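Local coordinates for protein dihydroorotase (Saccharomyces cerevisiae S288C, PDB 6L0A) that catalyses the zinc-dependent, reversible ring closure of N-carbamoyl-L-aspartate to dihydroorotate, the third step of de novo pyrimidine biosynthesis, at residues F74-D79 and A110-N115; A126-N131 and F171-I176; G138-V143 and E158-A163; K188-I193 and K250-F255; I326-E331 and S358-P363. All coordinates share one frame; numbering follows the deposited sequence.

In the fold
From the N terminus, contact 1 comes first. It joins the loop after strand 69-71 to the loop before helix 121-130 and so closes a loop round helix 82-90. Contact 2 follows and ties the end of helix 121-130 to the turn leading into strand 175-178. Contact 3, between 138-143 and helix 156-170, lies within the span that contact 2 closes. It touches contact 1 through P114 and N115, and contact 4 through L161 against T189. Contact 4 sets helix 184-193 against the start of strand 253-255. Contacts 2 and 4 reach the same parallel sheet. Contact 5 closes the last loop, 326-363, in the antiparallel sheet, about 40 Å from contact 1 between centres. No two contacts cross.

Contact 1. Residues F74-D79 and A110-N115; sequences FYLSKD and AGVDPN
Two loops of the metallo-dependent hydrolase domain meet here, Y75 and L76 of one against A110, G111 and V112 of the other, near the zinc and malate site. The Y75 side chain is about 9 Å from the bound malate. CB of Y75 points toward the second loop, and CG stands anti to the backbone N (chi1 -178°). The ring meets that loop with its edge: A110 C lies in the ring plane, 3.5 Å from Y75 OH. Y75 CE1 also touches A110 CB at 3.9 Å. G111 N is near Y75 OH, but the angle is too poor for a hydrogen bond. The hydroxyl is instead bonded to N107 O. L76 and V112 cross obliquely, with L76 CD2 4.0 Å from V112 CG1. L76 also packs on I123 and F124 of helix 121-130.

No direct hydrogen bond links the loops. Water does the polar work. Water 1 donates to L76 O at 3.1 Å and to A110 O at 2.9 Å. Water 3 bridges K78 N and A110 O. The K78 chain bends at chi3 and chi4; water 2 accepts from K78 NZ and donates to G111 O, 2.7 Å from that oxygen. S77 OG accepts from D79 N in an ST turn. Water-bridged loops beside a buried tyrosine thus form part of the surroundings of the metal site in this TIM-barrel hydrolase.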
# COMPACT_ATOMS: atom_id res chain seq x y z
N PHE C 74 20.41 -8.23 -21.38
CA PHE C 74 20.30 -9.53 -20.76
C PHE C 74 19.76 -9.40 -19.34
O PHE C 74 19.94 -8.38 -18.67
CB PHE C 74 21.67 -10.24 -20.69
CG PHE C 74 22.08 -10.93 -21.97
CD1 PHE C 74 21.14 -11.39 -22.89
CD2 PHE C 74 23.43 -11.16 -22.22
CE1 PHE C 74 21.54 -12.05 -24.05
CE2 PHE C 74 23.84 -11.81 -23.38
CZ PHE C 74 22.90 -12.26 -24.29
N TYR C 75 19.14 -10.47 -18.87
CA TYR C 75 18.69 -10.62 -17.49
C TYR C 75 19.81 -11.27 -16.68
O TYR C 75 20.38 -12.27 -17.12
CB TYR C 75 17.44 -11.49 -17.52
CG TYR C 75 16.68 -11.80 -16.26
CD1 TYR C 75 17.15 -12.74 -15.34
CD2 TYR C 75 15.42 -11.25 -16.05
CE1 TYR C 75 16.40 -13.07 -14.22
CE2 TYR C 75 14.66 -11.58 -14.93
CZ TYR C 75 15.16 -12.48 -14.02
OH TYR C 75 14.40 -12.81 -12.92
N LEU C 76 20.15 -10.70 -15.53
CA LEU C 76 21.26 -11.25 -14.74
C LEU C 76 20.82 -12.55 -14.09
O LEU C 76 20.09 -12.55 -13.09
CB LEU C 76 21.75 -10.23 -13.71
CG LEU C 76 23.05 -10.62 -12.97
CD1 LEU C 76 24.20 -10.68 -13.94
CD2 LEU C 76 23.39 -9.63 -11.85
N SER C 77 21.26 -13.68 -14.63
CA SER C 77 20.75 -14.97 -14.16
C SER C 77 21.89 -15.93 -13.89
O SER C 77 23.04 -15.71 -14.29
CB SER C 77 19.77 -15.60 -15.16
OG SER C 77 20.42 -16.43 -16.10
N LYS C 78 21.54 -17.00 -13.18
CA LYS C 78 22.50 -18.07 -12.90
C LYS C 78 23.15 -18.62 -14.15
O LYS C 78 24.30 -19.08 -14.08
CB LYS C 78 21.76 -19.23 -12.19
CG LYS C 78 21.32 -18.97 -10.77
CD LYS C 78 20.56 -20.19 -10.28
CE LYS C 78 19.10 -19.88 -10.14
NZ LYS C 78 18.95 -18.70 -9.25
N ASP C 79 22.47 -18.54 -15.29
CA ASP C 79 22.92 -19.17 -16.52
C ASP C 79 23.94 -18.33 -17.29
O ASP C 79 24.65 -18.86 -18.14
CB ASP C 79 21.72 -19.47 -17.41
CG ASP C 79 20.70 -20.37 -16.72
OD1 ASP C 79 21.10 -21.19 -15.87
OD2 ASP C 79 19.49 -20.23 -17.00
N ALA C 110 13.72 -15.84 -11.04
CA ALA C 110 15.04 -16.29 -11.48
C ALA C 110 16.16 -15.29 -11.13
O ALA C 110 17.29 -15.48 -11.58
CB ALA C 110 15.02 -16.54 -12.99
N GLY C 111 15.87 -14.25 -10.35
CA GLY C 111 16.84 -13.21 -10.05
C GLY C 111 17.85 -13.57 -8.98
O GLY C 111 18.04 -14.74 -8.63
N VAL C 112 18.49 -12.54 -8.42
CA VAL C 112 19.67 -12.72 -7.59
C VAL C 112 19.36 -12.46 -6.11
O VAL C 112 18.32 -11.91 -5.76
CB VAL C 112 20.85 -11.83 -8.03
CG1 VAL C 112 21.06 -11.93 -9.53
CG2 VAL C 112 20.61 -10.40 -7.59
N ASP C 113 20.30 -12.85 -5.26
CA ASP C 113 20.33 -12.43 -3.86
C ASP C 113 21.31 -11.28 -3.75
O ASP C 113 22.53 -11.51 -3.82
CB ASP C 113 20.75 -13.59 -2.96
CG ASP C 113 20.94 -13.17 -1.50
OD1 ASP C 113 20.55 -12.04 -1.13
OD2 ASP C 113 21.48 -13.99 -0.72
N PRO C 114 20.85 -10.03 -3.57
CA PRO C 114 21.79 -8.90 -3.53
C PRO C 114 22.65 -8.85 -2.27
O PRO C 114 23.45 -7.92 -2.13
CB PRO C 114 20.87 -7.67 -3.59
CG PRO C 114 19.57 -8.16 -3.03
CD PRO C 114 19.45 -9.60 -3.42
N ASN C 115 22.50 -9.82 -1.36
CA ASN C 115 23.39 -9.88 -0.21
C ASN C 115 24.69 -10.60 -0.53
O ASN C 115 25.69 -10.41 0.18
CB ASN C 115 22.71 -10.59 0.97
CG ASN C 115 21.63 -9.75 1.60
OD1 ASN C 115 21.74 -8.52 1.68
ND2 ASN C 115 20.57 -10.40 2.04
O HOH W 1 20.05 -14.80 -10.93
O HOH W 2 16.64 -17.02 -8.17
O HOH W 3 18.52 -17.69 -12.90
O HOH W 4 21.10 -16.10 -8.47

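Contact 2. Residues A126-N131 and F171-I176; sequences AMQEEN and FPNLKI
Q128 reaches from the last turn of helix 121-130 into the turn F171-L174. Its CG is anti to the backbone N (chi1 -173°), and the chain stays extended beyond CG. The extended chain carries the amide into the turn, its plane 58° from the F171 ring. OE1 accepts from N173 N at 3.0 Å, with the donor tilted 21° from the carbonyl plane. OE1 also lies 3.1 Å from the carbonyl carbon of F171. NE2 of Q128 sits at the edge of the F171 ring, 3.8 Å from F171 CD2. One residue earlier in the helix, M127 CB meets L174 CD1 at 4.0 Å.

At the helix end, N131 OD1 lies 3.3 Å from K175 CE. The K175 chain bends at chi3, and its NZ makes a salt bridge with E313. Water 6 accepts from K175 N and may also donate to N131 OD1. N131 has positive phi and closes the helix in a Schellman motif. The arrangement is a Schellman-capped helix packed against the type I turn that leads into a strand of the parallel barrel sheet.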
# COMPACT_ATOMS: atom_id res chain seq x y z
N ALA C 126 33.50 -8.95 -16.92
CA ALA C 126 33.33 -8.99 -18.37
C ALA C 126 32.54 -7.78 -18.86
O ALA C 126 32.91 -7.14 -19.86
CB ALA C 126 32.64 -10.29 -18.78
N MET C 127 31.46 -7.42 -18.16
CA MET C 127 30.71 -6.22 -18.53
C MET C 127 31.60 -4.98 -18.51
O MET C 127 31.51 -4.13 -19.41
CB MET C 127 29.53 -6.02 -17.58
CG MET C 127 28.46 -7.07 -17.73
SD MET C 127 27.16 -6.85 -16.50
CE MET C 127 26.50 -5.29 -17.09
N GLN C 128 32.44 -4.85 -17.48
CA GLN C 128 33.30 -3.67 -17.36
C GLN C 128 34.25 -3.58 -18.55
O GLN C 128 34.44 -2.50 -19.13
CB GLN C 128 34.07 -3.73 -16.04
CG GLN C 128 34.89 -2.47 -15.72
CD GLN C 128 35.47 -2.50 -14.31
OE1 GLN C 128 35.28 -1.56 -13.53
NE2 GLN C 128 36.20 -3.57 -13.99
N GLU C 129 34.84 -4.71 -18.94
CA GLU C 129 35.74 -4.71 -20.08
C GLU C 129 35.03 -4.37 -21.38
O GLU C 129 35.65 -3.84 -22.31
CB GLU C 129 36.42 -6.07 -20.20
CG GLU C 129 37.39 -6.38 -19.08
CD GLU C 129 37.79 -7.84 -19.05
OE1 GLU C 129 37.30 -8.61 -19.90
OE2 GLU C 129 38.60 -8.23 -18.18
N GLU C 130 33.73 -4.66 -21.48
CA GLU C 130 33.00 -4.43 -22.72
C GLU C 130 32.23 -3.12 -22.72
O GLU C 130 31.52 -2.83 -23.69
CB GLU C 130 32.04 -5.60 -23.00
CG GLU C 130 32.71 -6.96 -23.19
CD GLU C 130 33.42 -7.11 -24.54
OE1 GLU C 130 33.38 -6.17 -25.36
OE2 GLU C 130 34.01 -8.19 -24.77
N ASN C 131 32.36 -2.32 -21.65
CA ASN C 131 31.67 -1.03 -21.53
C ASN C 131 30.15 -1.20 -21.61
O ASN C 131 29.45 -0.39 -22.22
CB ASN C 131 32.17 -0.03 -22.58
CG ASN C 131 31.87 1.42 -22.19
OD1 ASN C 131 31.62 1.72 -21.01
ND2 ASN C 131 31.89 2.32 -23.17
N PHE C 171 34.09 -2.10 -8.96
CA PHE C 171 34.14 -2.04 -10.42
C PHE C 171 34.07 -0.58 -10.83
O PHE C 171 33.06 -0.13 -11.39
CB PHE C 171 33.02 -2.86 -11.06
CG PHE C 171 33.09 -4.33 -10.74
CD1 PHE C 171 32.41 -4.85 -9.66
CD2 PHE C 171 33.85 -5.18 -11.53
CE1 PHE C 171 32.47 -6.19 -9.36
CE2 PHE C 171 33.91 -6.54 -11.24
CZ PHE C 171 33.22 -7.05 -10.16
N PRO C 172 35.15 0.18 -10.61
CA PRO C 172 35.06 1.65 -10.72
C PRO C 172 34.88 2.17 -12.14
O PRO C 172 34.50 3.34 -12.30
CB PRO C 172 36.39 2.12 -10.12
CG PRO C 172 37.33 0.99 -10.41
CD PRO C 172 36.51 -0.26 -10.25
N ASN C 173 35.13 1.37 -13.17
CA ASN C 173 34.94 1.79 -14.55
C ASN C 173 33.62 1.33 -15.13
O ASN C 173 33.31 1.68 -16.28
CB ASN C 173 36.09 1.29 -15.43
CG ASN C 173 37.43 1.90 -15.04
OD1 ASN C 173 37.52 3.10 -14.76
ND2 ASN C 173 38.47 1.08 -15.02
N LEU C 174 32.84 0.57 -14.38
CA LEU C 174 31.57 0.03 -14.86
C LEU C 174 30.48 1.10 -14.77
O LEU C 174 30.29 1.71 -13.72
CB LEU C 174 31.19 -1.20 -14.04
CG LEU C 174 29.86 -1.92 -14.30
CD1 LEU C 174 29.83 -2.45 -15.72
CD2 LEU C 174 29.65 -3.05 -13.29
N LYS C 175 29.77 1.32 -15.88
CA LYS C 175 28.58 2.16 -15.83
C LYS C 175 27.47 1.41 -15.09
O LYS C 175 27.13 0.27 -15.44
CB LYS C 175 28.13 2.53 -17.25
CG LYS C 175 29.02 3.59 -17.91
CD LYS C 175 28.44 4.10 -19.22
CE LYS C 175 28.77 3.19 -20.40
NZ LYS C 175 28.29 3.75 -21.71
N ILE C 176 26.93 2.03 -14.05
CA ILE C 176 25.89 1.42 -13.22
C ILE C 176 24.73 2.39 -13.10
O ILE C 176 24.94 3.59 -12.87
CB ILE C 176 26.43 1.05 -11.82
CG1 ILE C 176 27.57 0.05 -11.90
CG2 ILE C 176 25.31 0.48 -10.94
CD1 ILE C 176 28.24 -0.19 -10.55
O HOH W 5 33.14 -0.22 -18.35
O HOH W 6 30.42 0.17 -18.46
O HOH W 7 27.20 1.77 -23.68

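Contact 3. Residues G138-V143 and E158-A163; sequences GEKPSV and EAFLPA
F160 and K140 are set by their torsions. CB of F160 points toward the loop, CG is anti to the backbone N (chi1 -175°), and the ring lies against G138. K140 has CG beside its backbone N (chi1 -74°), and its chain bends at chi2 and chi4 past A159. G138 CA lies over the centre of one F160 face, 3.4 Å from the centroid, in a CH-pi contact. A163 CB covers the centre of the opposite face. G138 has no side chain, which allows this close approach.

K140 CE passes 3.4 Å from A159 O. One water ties K140 NZ to the helix backbone: it accepts from K140 NZ at 2.9 Å and from A163 N at 2.8 Å, and donates to A159 O at 2.7 Å. The water takes up A163 N, at the kink where the N atoms of P162 and A163 lack bonds to the turn before. E139 turns the other way, and its OE1 is hydrogen-bonded to NE2 of H137, a zinc ligand. The contact thus seats the loop after a barrel strand on its following helix, beside the binuclear zinc site.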
# COMPACT_ATOMS: atom_id res chain seq x y z
N GLY C 138 17.30 -1.72 -7.47
CA GLY C 138 17.95 -1.66 -6.18
C GLY C 138 17.02 -1.80 -4.99
O GLY C 138 16.72 -0.81 -4.31
N GLU C 139 16.55 -3.02 -4.71
CA GLU C 139 15.77 -3.32 -3.52
C GLU C 139 16.27 -4.62 -2.91
O GLU C 139 16.45 -5.60 -3.63
CB GLU C 139 14.28 -3.46 -3.84
CG GLU C 139 13.56 -2.16 -4.17
CD GLU C 139 12.06 -2.34 -4.15
OE1 GLU C 139 11.49 -2.74 -5.18
OE2 GLU C 139 11.45 -2.08 -3.10
N LYS C 140 16.45 -4.64 -1.59
CA LYS C 140 16.72 -5.90 -0.93
C LYS C 140 15.41 -6.66 -0.70
O LYS C 140 14.39 -6.04 -0.37
CB LYS C 140 17.43 -5.67 0.40
CG LYS C 140 18.89 -5.28 0.28
CD LYS C 140 19.72 -5.95 1.38
CE LYS C 140 21.18 -5.52 1.31
NZ LYS C 140 21.67 -5.63 -0.08
N PRO C 141 15.39 -7.98 -0.90
CA PRO C 141 14.21 -8.77 -0.55
C PRO C 141 13.82 -8.60 0.91
O PRO C 141 14.66 -8.36 1.79
CB PRO C 141 14.65 -10.22 -0.85
CG PRO C 141 15.70 -10.07 -1.91
CD PRO C 141 16.44 -8.79 -1.54
N SER C 142 12.53 -8.70 1.17
CA SER C 142 12.02 -8.45 2.50
C SER C 142 12.50 -9.54 3.46
O SER C 142 12.60 -10.72 3.08
CB SER C 142 10.50 -8.38 2.49
OG SER C 142 10.06 -7.19 1.84
N VAL C 143 12.84 -9.14 4.68
CA VAL C 143 13.23 -10.09 5.72
C VAL C 143 12.65 -9.61 7.04
O VAL C 143 12.81 -8.44 7.40
CB VAL C 143 14.76 -10.28 5.82
CG1 VAL C 143 15.46 -8.96 5.81
CG2 VAL C 143 15.13 -11.06 7.09
N GLU C 158 16.48 1.85 0.41
CA GLU C 158 17.54 2.35 1.30
C GLU C 158 18.47 1.22 1.74
O GLU C 158 19.70 1.40 1.78
CB GLU C 158 16.91 3.03 2.51
CG GLU C 158 17.89 3.70 3.44
CD GLU C 158 17.16 4.40 4.58
OE1 GLU C 158 17.10 3.84 5.69
OE2 GLU C 158 16.62 5.50 4.34
N ALA C 159 17.91 0.05 2.04
CA ALA C 159 18.72 -1.09 2.48
C ALA C 159 19.67 -1.57 1.39
O ALA C 159 20.70 -2.18 1.70
CB ALA C 159 17.82 -2.24 2.93
N PHE C 160 19.35 -1.32 0.12
CA PHE C 160 20.18 -1.73 -1.00
C PHE C 160 21.37 -0.80 -1.22
O PHE C 160 22.34 -1.20 -1.89
CB PHE C 160 19.33 -1.76 -2.28
CG PHE C 160 20.06 -2.29 -3.48
CD1 PHE C 160 20.06 -3.65 -3.77
CD2 PHE C 160 20.73 -1.42 -4.34
CE1 PHE C 160 20.72 -4.14 -4.89
CE2 PHE C 160 21.40 -1.91 -5.45
CZ PHE C 160 21.39 -3.27 -5.72
N LEU C 161 21.32 0.43 -0.70
CA LEU C 161 22.33 1.41 -1.06
C LEU C 161 23.76 0.98 -0.71
O LEU C 161 24.66 1.25 -1.52
CB LEU C 161 21.98 2.76 -0.43
CG LEU C 161 20.70 3.41 -0.97
CD1 LEU C 161 20.40 4.71 -0.24
CD2 LEU C 161 20.83 3.66 -2.47
N PRO C 162 24.04 0.32 0.42
CA PRO C 162 25.40 -0.21 0.62
C PRO C 162 25.85 -1.14 -0.50
O PRO C 162 27.03 -1.10 -0.90
CB PRO C 162 25.30 -0.94 1.96
CG PRO C 162 24.21 -0.24 2.69
CD PRO C 162 23.20 0.15 1.63
N ALA C 163 24.95 -1.99 -1.01
CA ALA C 163 25.32 -2.88 -2.11
C ALA C 163 25.72 -2.09 -3.35
O ALA C 163 26.70 -2.43 -4.02
CB ALA C 163 24.16 -3.82 -2.44
O HOH W 8 22.99 -3.16 0.55

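Contact 4. Residues K188-I193 and K250-F255; sequences KTIEDI and KPYFFF
I190 and E191 of helix 184-193 rest on the rings of Y252 and F253. I190 CG2 does most of the touching. It is 3.7 Å from F253 CE1 and 3.9 Å from Y252 CD2. E191 contributes CG, which lies near the plane at the edge of both rings, 4.0 Å from Y252 CE2. The E191 side chain runs at about a right angle to both aromatic side chains.

The rings are also set by their own segment. CG of Y252 sits between the backbone N and the carbonyl carbon (chi1 37°). K250 CB lies over one face of Y252, and Y252 CD2 lies over the rim of one F253 face, 3.6 Å above its plane. An alanine at Y252 would probably leave I190 CG2 and E191 CG without one of their aromatic partners and open a gap beside F253.

Further out, I190 packs on L164 of helix 156-170 and on A207 of strand 205-209. Helix 184-193 thus packs on both helix 156-170 and the start of strand 253-255, which neighbours strand 205-209 in the parallel sheet.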
# COMPACT_ATOMS: atom_id res chain seq x y z
N LYS C 188 20.13 11.21 -2.41
CA LYS C 188 21.33 11.70 -1.73
C LYS C 188 22.55 10.86 -2.07
O LYS C 188 23.65 11.38 -2.24
CB LYS C 188 21.13 11.70 -0.21
CG LYS C 188 20.25 12.79 0.32
CD LYS C 188 20.45 12.83 1.83
CE LYS C 188 19.35 13.59 2.51
NZ LYS C 188 19.58 13.57 3.98
N THR C 189 22.38 9.54 -2.14
CA THR C 189 23.52 8.68 -2.43
C THR C 189 24.01 8.87 -3.86
O THR C 189 25.23 8.96 -4.09
CB THR C 189 23.15 7.22 -2.16
OG1 THR C 189 23.02 7.03 -0.75
CG2 THR C 189 24.23 6.26 -2.70
N ILE C 190 23.10 8.96 -4.84
CA ILE C 190 23.50 9.24 -6.21
C ILE C 190 24.19 10.60 -6.30
O ILE C 190 25.18 10.77 -7.02
CB ILE C 190 22.30 9.16 -7.17
CG1 ILE C 190 21.67 7.77 -7.12
CG2 ILE C 190 22.70 9.53 -8.61
CD1 ILE C 190 22.60 6.67 -7.60
N GLU C 191 23.68 11.58 -5.55
CA GLU C 191 24.28 12.91 -5.59
C GLU C 191 25.70 12.88 -5.03
O GLU C 191 26.61 13.50 -5.60
CB GLU C 191 23.40 13.89 -4.81
CG GLU C 191 22.30 14.53 -5.66
CD GLU C 191 21.48 15.53 -4.88
OE1 GLU C 191 21.41 15.40 -3.64
OE2 GLU C 191 20.90 16.44 -5.51
N ASP C 192 25.92 12.13 -3.96
CA ASP C 192 27.23 12.10 -3.34
C ASP C 192 28.23 11.26 -4.13
O ASP C 192 29.42 11.61 -4.19
CB ASP C 192 27.11 11.61 -1.91
CG ASP C 192 26.41 12.61 -1.05
OD1 ASP C 192 25.80 12.21 -0.03
OD2 ASP C 192 26.45 13.81 -1.41
N ILE C 193 27.79 10.17 -4.77
CA ILE C 193 28.66 9.45 -5.69
C ILE C 193 29.13 10.39 -6.81
O ILE C 193 30.26 10.27 -7.29
CB ILE C 193 27.92 8.22 -6.26
CG1 ILE C 193 27.71 7.19 -5.14
CG2 ILE C 193 28.67 7.60 -7.42
CD1 ILE C 193 26.99 5.91 -5.62
N LYS C 250 20.95 17.99 -13.58
CA LYS C 250 22.15 17.21 -13.32
C LYS C 250 22.22 16.03 -14.29
O LYS C 250 21.21 15.37 -14.53
CB LYS C 250 22.16 16.70 -11.88
CG LYS C 250 22.68 17.69 -10.84
CD LYS C 250 24.03 18.27 -11.24
CE LYS C 250 23.92 19.76 -11.52
NZ LYS C 250 25.13 20.29 -12.24
N PRO C 251 23.40 15.73 -14.83
CA PRO C 251 23.51 14.69 -15.86
C PRO C 251 23.42 13.27 -15.33
O PRO C 251 23.44 12.33 -16.14
CB PRO C 251 24.90 14.95 -16.46
CG PRO C 251 25.68 15.47 -15.30
CD PRO C 251 24.72 16.30 -14.48
N TYR C 252 23.31 13.06 -14.02
CA TYR C 252 23.23 11.71 -13.48
C TYR C 252 21.80 11.32 -13.11
O TYR C 252 21.61 10.29 -12.44
CB TYR C 252 24.16 11.55 -12.27
CG TYR C 252 24.27 12.76 -11.36
CD1 TYR C 252 25.27 13.71 -11.54
CD2 TYR C 252 23.39 12.94 -10.29
CE1 TYR C 252 25.39 14.80 -10.70
CE2 TYR C 252 23.50 14.03 -9.44
CZ TYR C 252 24.50 14.96 -9.65
OH TYR C 252 24.60 16.04 -8.81
N PHE C 253 20.80 12.10 -13.53
CA PHE C 253 19.39 11.72 -13.46
C PHE C 253 18.80 11.84 -14.85
O PHE C 253 18.97 12.88 -15.50
CB PHE C 253 18.60 12.60 -12.47
CG PHE C 253 19.11 12.56 -11.05
CD1 PHE C 253 19.05 11.40 -10.31
CD2 PHE C 253 19.63 13.70 -10.45
CE1 PHE C 253 19.52 11.36 -9.01
CE2 PHE C 253 20.09 13.67 -9.15
CZ PHE C 253 20.04 12.50 -8.43
N PHE C 254 18.12 10.80 -15.33
CA PHE C 254 17.42 10.91 -16.59
C PHE C 254 16.24 9.95 -16.60
O PHE C 254 16.04 9.17 -15.67
CB PHE C 254 18.35 10.71 -17.81
CG PHE C 254 19.22 9.47 -17.75
CD1 PHE C 254 20.52 9.54 -17.29
CD2 PHE C 254 18.74 8.25 -18.21
CE1 PHE C 254 21.34 8.41 -17.27
CE2 PHE C 254 19.55 7.12 -18.19
CZ PHE C 254 20.85 7.20 -17.72
N PHE C 255 15.45 10.04 -17.67
CA PHE C 255 14.13 9.42 -17.73
C PHE C 255 14.23 7.93 -18.05
O PHE C 255 14.84 7.54 -19.05
CB PHE C 255 13.28 10.10 -18.81
CG PHE C 255 11.91 9.52 -18.99
CD1 PHE C 255 11.06 9.35 -17.91
CD2 PHE C 255 11.46 9.18 -20.26
CE1 PHE C 255 9.78 8.84 -18.10
CE2 PHE C 255 10.18 8.67 -20.46
CZ PHE C 255 9.34 8.51 -19.37

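Contact 5. Residues I326-E331 and S358-P363; sequences ILFKKE and SVRWEP
Strands 326-328 and 358-362 pair antiparallel: I326 with R360 and F328 with S358 are hydrogen-bonded pairs, and L327 with V359 between them is a non-hydrogen-bonded pair. I326 N donates to R360 O at 2.7 Å, and S358 N to F328 O at 2.8 Å. On the face shared by I326, F328, S358 and R360, the F328 ring lies between two groups. S358 CB lies over one face, 3.9 Å from the centroid, in a CH-pi contact. R360 NH1 is over the opposite face, 3.7 Å from F328 CG, with the ring and guanidinium planes 50° apart; any cation-pi attraction is weak. I326 CG2 lies over one guanidinium face, toward its rim, 3.9 Å from R360 NH2.

R360 NH2 also forms salt bridges with E362 OE2, at 3.0 Å and in the guanidinium plane, and with E4. A leucine in place of R360 would probably leave E362 and E4 without this charged mate.

Strand 324-328 lies between 354-362 and 4-8 in the antiparallel sheet, and L327 on the other face packs on helix 283-293.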
# COMPACT_ATOMS: atom_id res chain seq x y z
N ILE C 326 8.48 16.64 -31.03
CA ILE C 326 8.07 18.02 -30.81
C ILE C 326 6.96 18.03 -29.77
O ILE C 326 5.87 17.49 -30.00
CB ILE C 326 7.61 18.70 -32.11
CG1 ILE C 326 8.68 18.54 -33.21
CG2 ILE C 326 7.29 20.17 -31.86
CD1 ILE C 326 10.00 19.20 -32.87
N LEU C 327 7.22 18.65 -28.63
CA LEU C 327 6.19 18.84 -27.62
C LEU C 327 5.43 20.12 -27.94
O LEU C 327 6.04 21.18 -28.11
CB LEU C 327 6.83 18.92 -26.23
CG LEU C 327 5.92 18.72 -25.03
CD1 LEU C 327 5.72 17.24 -24.75
CD2 LEU C 327 6.53 19.42 -23.84
N PHE C 328 4.10 20.03 -28.02
CA PHE C 328 3.31 21.22 -28.30
C PHE C 328 2.13 21.32 -27.34
O PHE C 328 1.53 20.31 -26.96
CB PHE C 328 2.83 21.27 -29.77
CG PHE C 328 1.92 20.14 -30.17
CD1 PHE C 328 2.42 18.87 -30.39
CD2 PHE C 328 0.57 20.37 -30.37
CE1 PHE C 328 1.58 17.84 -30.78
CE2 PHE C 328 -0.27 19.34 -30.76
CZ PHE C 328 0.24 18.07 -30.97
N LYS C 329 1.80 22.56 -26.97
CA LYS C 329 0.92 22.88 -25.84
C LYS C 329 -0.55 22.75 -26.26
O LYS C 329 -1.31 23.72 -26.34
CB LYS C 329 1.24 24.27 -25.32
CG LYS C 329 0.48 24.72 -24.06
CD LYS C 329 0.97 24.03 -22.81
CE LYS C 329 0.36 24.65 -21.55
NZ LYS C 329 1.09 25.86 -21.09
N LYS C 330 -0.95 21.51 -26.55
CA LYS C 330 -2.34 21.17 -26.83
C LYS C 330 -2.83 20.27 -25.70
O LYS C 330 -2.38 19.13 -25.56
CB LYS C 330 -2.48 20.47 -28.18
CG LYS C 330 -3.82 19.76 -28.37
CD LYS C 330 -4.92 20.71 -28.85
CE LYS C 330 -6.31 20.13 -28.61
NZ LYS C 330 -6.97 20.73 -27.41
N GLU C 331 -3.75 20.80 -24.90
CA GLU C 331 -4.33 20.04 -23.79
C GLU C 331 -5.04 18.79 -24.31
O GLU C 331 -5.65 18.80 -25.38
CB GLU C 331 -5.30 20.95 -23.03
CG GLU C 331 -6.00 20.34 -21.84
CD GLU C 331 -7.02 21.30 -21.25
OE1 GLU C 331 -6.62 22.14 -20.42
OE2 GLU C 331 -8.21 21.23 -21.64
N SER C 358 1.01 17.88 -25.67
CA SER C 358 0.89 16.76 -26.59
C SER C 358 2.23 16.60 -27.30
O SER C 358 3.11 17.46 -27.19
CB SER C 358 -0.25 16.98 -27.60
OG SER C 358 -1.45 17.38 -26.95
N VAL C 359 2.40 15.50 -28.02
CA VAL C 359 3.67 15.23 -28.68
C VAL C 359 3.41 14.76 -30.11
O VAL C 359 2.46 14.00 -30.36
CB VAL C 359 4.53 14.20 -27.90
CG1 VAL C 359 3.88 12.82 -27.89
CG2 VAL C 359 5.95 14.12 -28.48
N ARG C 360 4.23 15.24 -31.04
CA ARG C 360 4.22 14.83 -32.43
C ARG C 360 5.66 14.72 -32.91
O ARG C 360 6.60 15.07 -32.19
CB ARG C 360 3.43 15.82 -33.30
CG ARG C 360 4.09 17.18 -33.42
CD ARG C 360 3.48 18.00 -34.56
NE ARG C 360 4.35 19.11 -34.95
CZ ARG C 360 4.27 20.33 -34.44
NH1 ARG C 360 3.35 20.61 -33.53
NH2 ARG C 360 5.11 21.28 -34.84
N TRP C 361 5.83 14.25 -34.15
CA TRP C 361 7.15 13.96 -34.71
C TRP C 361 7.41 14.81 -35.94
O TRP C 361 6.52 15.02 -36.77
CB TRP C 361 7.25 12.49 -35.09
CG TRP C 361 7.23 11.60 -33.89
CD1 TRP C 361 6.15 10.99 -33.35
CD2 TRP C 361 8.35 11.25 -33.08
NE1 TRP C 361 6.52 10.27 -32.24
CE2 TRP C 361 7.87 10.41 -32.05
CE3 TRP C 361 9.72 11.56 -33.12
CZ2 TRP C 361 8.71 9.87 -31.07
CZ3 TRP C 361 10.54 11.03 -32.15
CH2 TRP C 361 10.04 10.20 -31.13
N GLU C 362 8.65 15.30 -36.06
CA GLU C 362 9.04 16.05 -37.25
C GLU C 362 10.32 15.49 -37.85
O GLU C 362 11.27 15.17 -37.13
CB GLU C 362 9.22 17.53 -36.92
CG GLU C 362 7.92 18.30 -37.00
CD GLU C 362 8.15 19.77 -37.23
OE1 GLU C 362 9.10 20.11 -37.96
OE2 GLU C 362 7.38 20.59 -36.67
N PRO C 363 10.38 15.39 -39.18
CA PRO C 363 11.58 14.87 -39.83
C PRO C 363 12.78 15.80 -39.66
O PRO C 363 12.65 17.01 -39.44
CB PRO C 363 11.18 14.77 -41.31
CG PRO C 363 10.04 15.71 -41.46
CD PRO C 363 9.31 15.70 -40.15